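Local coordinates for fervidolysin (Fervidobacterium pennivorans, PDB 1R6V), which degrades keratin into peptides as a calcium-binding, subtilisin-like serine protease, allowing the bacterium to grow on native feathers, at residues Gly32-Tyr38 / Lys63-Leu69; Glu43-Ile47 / Leu86-Val92. The protein carries 1 engineered substitution. All blocks are in the same frame, centred on the assembly; numbering follows the deposited sequence.

Contact 1 (Gly32-Tyr38 / Lys63-Leu69); sequences GKILVGY and KVVSIKL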
loop_
_atom_site.group_PDB
_atom_site.type_symbol
_atom_site.label_atom_id
_atom_site.label_comp_id
_atom_site.label_asym_id
_atom_site.label_seq_id
_atom_site.Cartn_x
_atom_site.Cartn_y
_atom_site.Cartn_z
ATOM N N GLY A 32 -1.740 -17.589 8.794
ATOM C CA GLY A 32 -2.768 -17.705 9.814
ATOM C C GLY A 32 -3.679 -16.550 10.165
ATOM O O GLY A 32 -4.337 -16.596 11.200
ATOM N N LYS A 33 -3.736 -15.526 9.320
ATOM C CA LYS A 33 -4.586 -14.379 9.600
ATOM C C LYS A 33 -5.024 -13.706 8.308
ATOM O O LYS A 33 -4.268 -13.677 7.338
ATOM C CB LYS A 33 -3.819 -13.357 10.449
ATOM C CG LYS A 33 -4.554 -12.036 10.639
ATOM C CD LYS A 33 -3.664 -10.971 11.279
ATOM C CE LYS A 33 -3.490 -11.199 12.768
ATOM N NZ LYS A 33 -2.804 -10.016 13.381
ATOM N N ILE A 34 -6.249 -13.191 8.300
ATOM C CA ILE A 34 -6.748 -12.447 7.145
ATOM C C ILE A 34 -7.320 -11.107 7.580
ATOM O O ILE A 34 -7.833 -10.967 8.691
ATOM C CB ILE A 34 -7.850 -13.205 6.352
ATOM C CG1 ILE A 34 -9.005 -13.628 7.271
ATOM C CG2 ILE A 34 -7.236 -14.394 5.639
ATOM C CD1 ILE A 34 -10.193 -14.283 6.473
ATOM N N LEU A 35 -7.183 -10.106 6.711
ATOM C CA LEU A 35 -7.712 -8.773 6.991
ATOM C C LEU A 35 -8.894 -8.624 6.063
ATOM O O LEU A 35 -8.763 -8.834 4.862
ATOM C CB LEU A 35 -6.674 -7.679 6.680
ATOM C CG LEU A 35 -5.265 -7.826 7.272
ATOM C CD1 LEU A 35 -4.614 -6.461 7.320
ATOM C CD2 LEU A 35 -5.285 -8.461 8.627
ATOM N N VAL A 36 -10.049 -8.279 6.622
ATOM C CA VAL A 36 -11.258 -8.142 5.825
ATOM C C VAL A 36 -11.769 -6.713 5.786
ATOM O O VAL A 36 -12.107 -6.141 6.820
ATOM C CB VAL A 36 -12.390 -9.066 6.371
ATOM C CG1 VAL A 36 -13.650 -8.934 5.510
ATOM C CG2 VAL A 36 -11.899 -10.540 6.378
ATOM N N GLY A 37 -11.786 -6.139 4.584
ATOM C CA GLY A 37 -12.298 -4.799 4.382
ATOM C C GLY A 37 -13.744 -5.037 4.021
ATOM O O GLY A 37 -14.040 -5.778 3.083
ATOM N N TYR A 38 -14.656 -4.413 4.750
ATOM C CA TYR A 38 -16.068 -4.639 4.512
ATOM C C TYR A 38 -16.820 -3.349 4.286
ATOM O O TYR A 38 -16.292 -2.254 4.476
ATOM C CB TYR A 38 -16.665 -5.332 5.747
ATOM C CG TYR A 38 -16.569 -4.502 7.025
ATOM C CD1 TYR A 38 -17.547 -3.560 7.348
ATOM C CD2 TYR A 38 -15.498 -4.652 7.913
ATOM C CE1 TYR A 38 -17.467 -2.791 8.521
ATOM C CE2 TYR A 38 -15.408 -3.878 9.098
ATOM C CZ TYR A 38 -16.402 -2.948 9.391
ATOM O OH TYR A 38 -16.330 -2.183 10.545
ATOM N N LYS A 63 -13.298 0.466 8.243
ATOM C CA LYS A 63 -14.071 -0.749 7.977
ATOM C C LYS A 63 -13.231 -2.000 7.717
ATOM O O LYS A 63 -13.349 -2.644 6.668
ATOM C CB LYS A 63 -15.023 -0.507 6.801
ATOM C CG LYS A 63 -16.170 0.458 7.108
ATOM C CD LYS A 63 -16.950 0.744 5.830
ATOM C CE LYS A 63 -18.292 1.408 6.098
ATOM N NZ LYS A 63 -19.187 0.518 6.899
ATOM N N VAL A 64 -12.410 -2.348 8.702
ATOM C CA VAL A 64 -11.547 -3.515 8.625
ATOM C C VAL A 64 -11.684 -4.348 9.873
ATOM O O VAL A 64 -11.844 -3.819 10.968
ATOM C CB VAL A 64 -10.050 -3.121 8.488
ATOM C CG1 VAL A 64 -9.156 -4.339 8.747
ATOM C CG2 VAL A 64 -9.782 -2.585 7.092
ATOM N N VAL A 65 -11.673 -5.661 9.687
ATOM C CA VAL A 65 -11.712 -6.602 10.795
ATOM C C VAL A 65 -10.578 -7.575 10.486
ATOM O O VAL A 65 -10.468 -8.037 9.349
ATOM C CB VAL A 65 -13.011 -7.441 10.833
ATOM C CG1 VAL A 65 -12.885 -8.521 11.908
ATOM C CG2 VAL A 65 -14.219 -6.562 11.121
ATOM N N SER A 66 -9.732 -7.876 11.466
ATOM C CA SER A 66 -8.653 -8.836 11.253
ATOM C C SER A 66 -9.143 -10.128 11.910
ATOM O O SER A 66 -9.659 -10.101 13.026
ATOM C CB SER A 66 -7.353 -8.352 11.910
ATOM O OG SER A 66 -7.503 -8.274 13.312
ATOM N N ILE A 67 -8.990 -11.245 11.202
ATOM C CA ILE A 67 -9.455 -12.547 11.683
ATOM C C ILE A 67 -8.338 -13.567 11.795
ATOM O O ILE A 67 -7.647 -13.849 10.821
ATOM C CB ILE A 67 -10.517 -13.129 10.721
ATOM C CG1 ILE A 67 -11.667 -12.135 10.559
ATOM C CG2 ILE A 67 -11.002 -14.505 11.227
ATOM C CD1 ILE A 67 -12.707 -12.557 9.526
ATOM N N LYS A 68 -8.158 -14.126 12.987
ATOM C CA LYS A 68 -7.143 -15.152 13.195
ATOM C C LYS A 68 -7.787 -16.461 12.709
ATOM O O LYS A 68 -8.943 -16.739 13.022
ATOM C CB LYS A 68 -6.802 -15.242 14.679
ATOM C CG LYS A 68 -5.428 -15.774 14.943
ATOM C CD LYS A 68 -5.193 -15.957 16.422
ATOM C CE LYS A 68 -3.720 -16.166 16.674
ATOM N NZ LYS A 68 -3.143 -17.117 15.684
ATOM N N LEU A 69 -7.030 -17.259 11.959
ATOM C CA LEU A 69 -7.546 -18.500 11.370
ATOM C C LEU A 69 -7.610 -19.794 12.193
ATOM O O LEU A 69 -8.268 -20.756 11.788
ATOM C CB LEU A 69 -6.782 -18.790 10.077
ATOM C CG LEU A 69 -6.857 -17.665 9.039
ATOM C CD1 LEU A 69 -6.054 -18.048 7.803
ATOM C CD2 LEU A 69 -8.308 -17.410 8.672
HETATM O O HOH W 1 -3.893 -18.568 13.137
HETATM O O HOH W 2 -14.789 -3.054 12.432
#
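Strands 33-38 and 64-68 run antiparallel, their axes 4.6 Å apart at the closest point and 157° apart in direction. The hydrogen-bonded pairs I34/I67 and V36/V65 hold the middle, with one further hydrogen bond at each end, L69 N to G32 O and Y38 N to K63 O, both 2.9 Å.

On the face carrying I34, V36, V65 and I67, side chains of paired residues lie side by side, and I67 reaches diagonally to V36. I34 CG1 lies 3.8 Å from I67 CB and 4.1 Å from L69 CD2, so it borders both, at the hollow where I67 and L69 come together. The tip of I67 projects the other way along the sheet, its CD1 settling 3.8 Å from V36 CG2. Y38 swings its ring across to the partner strand as the broadest bump on the relief. Its CE2 is 3.6 Å from V65 CG2, and K63 CB rests over the ring face, 3.8 Å from the centroid, as a CH-pi contact. Helix 41-51 covers this apolar relief, as befits the open-faced βαββαβ sandwich of a subtilase propeptide, in which these are the first and third strands. K63 and V64 form a G1 beta bulge against strand 54-59.

On the other face the two strands touch less through their side chains. S66 and G37 are its low points: S66 is a small neighbour for L35 (S66 CB to L35 CD2 3.9 Å), and G37 offers V64 no side chain to meet, so V64 CG2 faces bare backbone, 4.3 Å from G37 CA. Helix 246-258 of the catalytic domain packs here against L35, while K33 forms a salt bridge with D247.

Contact 2 (Glu43-Ile47 / Leu86-Val92); sequences EVDKI and LKGIRYV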
loop_
_atom_site.group_PDB
_atom_site.type_symbol
_atom_site.label_atom_id
_atom_site.label_comp_id
_atom_site.label_asym_id
_atom_site.label_seq_id
_atom_site.Cartn_x
_atom_site.Cartn_y
_atom_site.Cartn_z
ATOM N N GLU A 43 -21.749 -8.967 7.256
ATOM C CA GLU A 43 -21.284 -9.958 6.296
ATOM C C GLU A 43 -19.977 -10.589 6.733
ATOM O O GLU A 43 -19.660 -11.711 6.341
ATOM C CB GLU A 43 -21.100 -9.338 4.906
ATOM C CG GLU A 43 -22.389 -9.146 4.128
ATOM C CD GLU A 43 -23.042 -10.468 3.729
ATOM O OE1 GLU A 43 -22.515 -11.179 2.839
ATOM O OE2 GLU A 43 -24.090 -10.804 4.314
ATOM N N VAL A 44 -19.200 -9.857 7.522
ATOM C CA VAL A 44 -17.927 -10.382 7.996
ATOM C C VAL A 44 -18.197 -11.627 8.836
ATOM O O VAL A 44 -17.398 -12.561 8.851
ATOM C CB VAL A 44 -17.164 -9.329 8.843
ATOM C CG1 VAL A 44 -15.853 -9.906 9.352
ATOM C CG2 VAL A 44 -16.882 -8.087 7.987
ATOM N N ASP A 45 -19.337 -11.654 9.516
ATOM C CA ASP A 45 -19.652 -12.803 10.346
ATOM C C ASP A 45 -19.803 -14.082 9.521
ATOM O O ASP A 45 -19.595 -15.173 10.042
ATOM C CB ASP A 45 -20.909 -12.531 11.175
ATOM C CG ASP A 45 -20.716 -11.387 12.169
ATOM O OD1 ASP A 45 -19.572 -11.189 12.642
ATOM O OD2 ASP A 45 -21.711 -10.699 12.485
ATOM N N LYS A 46 -20.151 -13.947 8.239
ATOM C CA LYS A 46 -20.278 -15.108 7.363
ATOM C C LYS A 46 -18.884 -15.682 7.094
ATOM O O LYS A 46 -18.724 -16.890 6.940
ATOM C CB LYS A 46 -20.950 -14.725 6.045
ATOM C CG LYS A 46 -22.414 -14.348 6.191
ATOM C CD LYS A 46 -23.010 -13.982 4.845
ATOM C CE LYS A 46 -24.510 -13.700 4.946
ATOM N NZ LYS A 46 -25.061 -13.312 3.618
ATOM N N ILE A 47 -17.875 -14.809 7.036
ATOM C CA ILE A 47 -16.500 -15.249 6.831
ATOM C C ILE A 47 -15.975 -15.888 8.119
ATOM O O ILE A 47 -15.286 -16.907 8.074
ATOM C CB ILE A 47 -15.572 -14.063 6.453
ATOM C CG1 ILE A 47 -15.960 -13.521 5.079
ATOM C CG2 ILE A 47 -14.113 -14.516 6.438
ATOM C CD1 ILE A 47 -15.194 -12.247 4.656
ATOM N N LEU A 86 -20.529 -13.497 -1.069
ATOM C CA LEU A 86 -20.740 -12.369 -0.170
ATOM C C LEU A 86 -20.998 -11.116 -1.006
ATOM O O LEU A 86 -20.494 -11.001 -2.117
ATOM C CB LEU A 86 -19.497 -12.177 0.698
ATOM C CG LEU A 86 -18.991 -13.458 1.367
ATOM C CD1 LEU A 86 -17.689 -13.180 2.113
ATOM C CD2 LEU A 86 -20.051 -13.994 2.312
ATOM N N LYS A 87 -21.781 -10.175 -0.494
ATOM C CA LYS A 87 -22.038 -8.972 -1.280
ATOM C C LYS A 87 -21.507 -7.675 -0.658
ATOM O O LYS A 87 -21.122 -6.745 -1.373
ATOM C CB LYS A 87 -23.536 -8.826 -1.562
ATOM C CG LYS A 87 -24.362 -8.311 -0.394
ATOM C CD LYS A 87 -24.425 -9.308 0.748
ATOM C CE LYS A 87 -25.230 -8.747 1.931
ATOM N NZ LYS A 87 -26.628 -8.357 1.556
ATOM N N GLY A 88 -21.484 -7.610 0.665
ATOM C CA GLY A 88 -21.010 -6.400 1.311
ATOM C C GLY A 88 -19.584 -6.457 1.819
ATOM O O GLY A 88 -19.279 -5.869 2.851
ATOM N N ILE A 89 -18.715 -7.164 1.100
ATOM C CA ILE A 89 -17.306 -7.280 1.480
ATOM C C ILE A 89 -16.471 -6.563 0.418
ATOM O O ILE A 89 -16.700 -6.751 -0.778
ATOM C CB ILE A 89 -16.864 -8.773 1.555
ATOM C CG1 ILE A 89 -17.561 -9.487 2.723
ATOM C CG2 ILE A 89 -15.351 -8.882 1.722
ATOM C CD1 ILE A 89 -17.375 -8.846 4.078
ATOM N N ARG A 90 -15.515 -5.733 0.836
ATOM C CA ARG A 90 -14.671 -5.038 -0.135
ATOM C C ARG A 90 -13.471 -5.886 -0.564
ATOM O O ARG A 90 -13.159 -5.980 -1.758
ATOM C CB ARG A 90 -14.194 -3.690 0.426
ATOM C CG ARG A 90 -15.216 -2.555 0.296
ATOM C CD ARG A 90 -14.660 -1.238 0.844
ATOM N NE ARG A 90 -14.496 -1.348 2.288
ATOM C CZ ARG A 90 -13.367 -1.130 2.952
ATOM N NH1 ARG A 90 -12.256 -0.763 2.314
ATOM N NH2 ARG A 90 -13.352 -1.312 4.262
ATOM N N TYR A 91 -12.796 -6.513 0.394
ATOM C CA TYR A 91 -11.645 -7.340 0.053
ATOM C C TYR A 91 -11.241 -8.217 1.217
ATOM O O TYR A 91 -11.680 -8.006 2.351
ATOM C CB TYR A 91 -10.439 -6.470 -0.343
ATOM C CG TYR A 91 -9.951 -5.571 0.777
ATOM C CD1 TYR A 91 -9.180 -6.080 1.832
ATOM C CD2 TYR A 91 -10.326 -4.230 0.826
ATOM C CE1 TYR A 91 -8.807 -5.268 2.911
ATOM C CE2 TYR A 91 -9.958 -3.406 1.906
ATOM C CZ TYR A 91 -9.202 -3.932 2.940
ATOM O OH TYR A 91 -8.838 -3.125 3.998
ATOM N N VAL A 92 -10.415 -9.213 0.914
ATOM C CA VAL A 92 -9.876 -10.120 1.920
ATOM C C VAL A 92 -8.419 -10.248 1.542
ATOM O O VAL A 92 -8.124 -10.647 0.424
ATOM C CB VAL A 92 -10.509 -11.520 1.852
ATOM C CG1 VAL A 92 -9.897 -12.401 2.955
ATOM C CG2 VAL A 92 -12.017 -11.421 2.042
#
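E43 gives up more surface here than any other residue. Its side chain leaves helix 41-51 toward the turn ahead of strand 89-93 and folds against it: CG is 3.9 Å from G88 N, CD is 3.3 Å from K87 CE, and OE1 is 3.7 Å from L86 CA. An ideal CB on G88 would point toward the helix and come within 3.5 Å of E43 CG, a tight fit that the glycine avoids. The carboxylate is held from within the helix by a salt bridge, K46 NZ to E43 OE2 at 2.8 Å. K87 NZ, at 4.5 Å from E43 OE2, is too far for a second one.

L86 and I47 make the apolar half of the contact. I47 CG1 meets L86 CD1 at 3.5 Å, and K46 CD lies 3.9 Å from L86 CD2, so the leucine fits against both helix side chains. Farther along 86-92, I47 CD1 approaches I89 CD1 (4.1 Å) and V92 CG2 (4.2 Å). I81 of helix 74-81 touches both I47 and L86. No hydrogen bond joins the two segments. Over 43-47 and 89-92 the axes cross at -33° and come within 10.2 Å, the helix-on-sheet layering of a ferredoxin-like propeptide domain.

In the fold
From the N terminus, strand 33-38 comes first and leads directly into helix 41-51. Contact 1 closes the loop from 32-38 to 63-69, which holds that helix and edge strand 54-59. Contact 2 starts inside this loop, at 43-47, and closes only at 86-92, beyond strand 64-68 and helix 74-81. The two therefore cross rather than nest. Contact 1 joins the two central strands of the sheet and contact 2 ties the helical layer to its other edge. They meet where G37 O and R90 N, 2.7 Å apart, probably hydrogen-bond at the classic bulge of strand 89-93, which pairs the first strand of the sheet with its last.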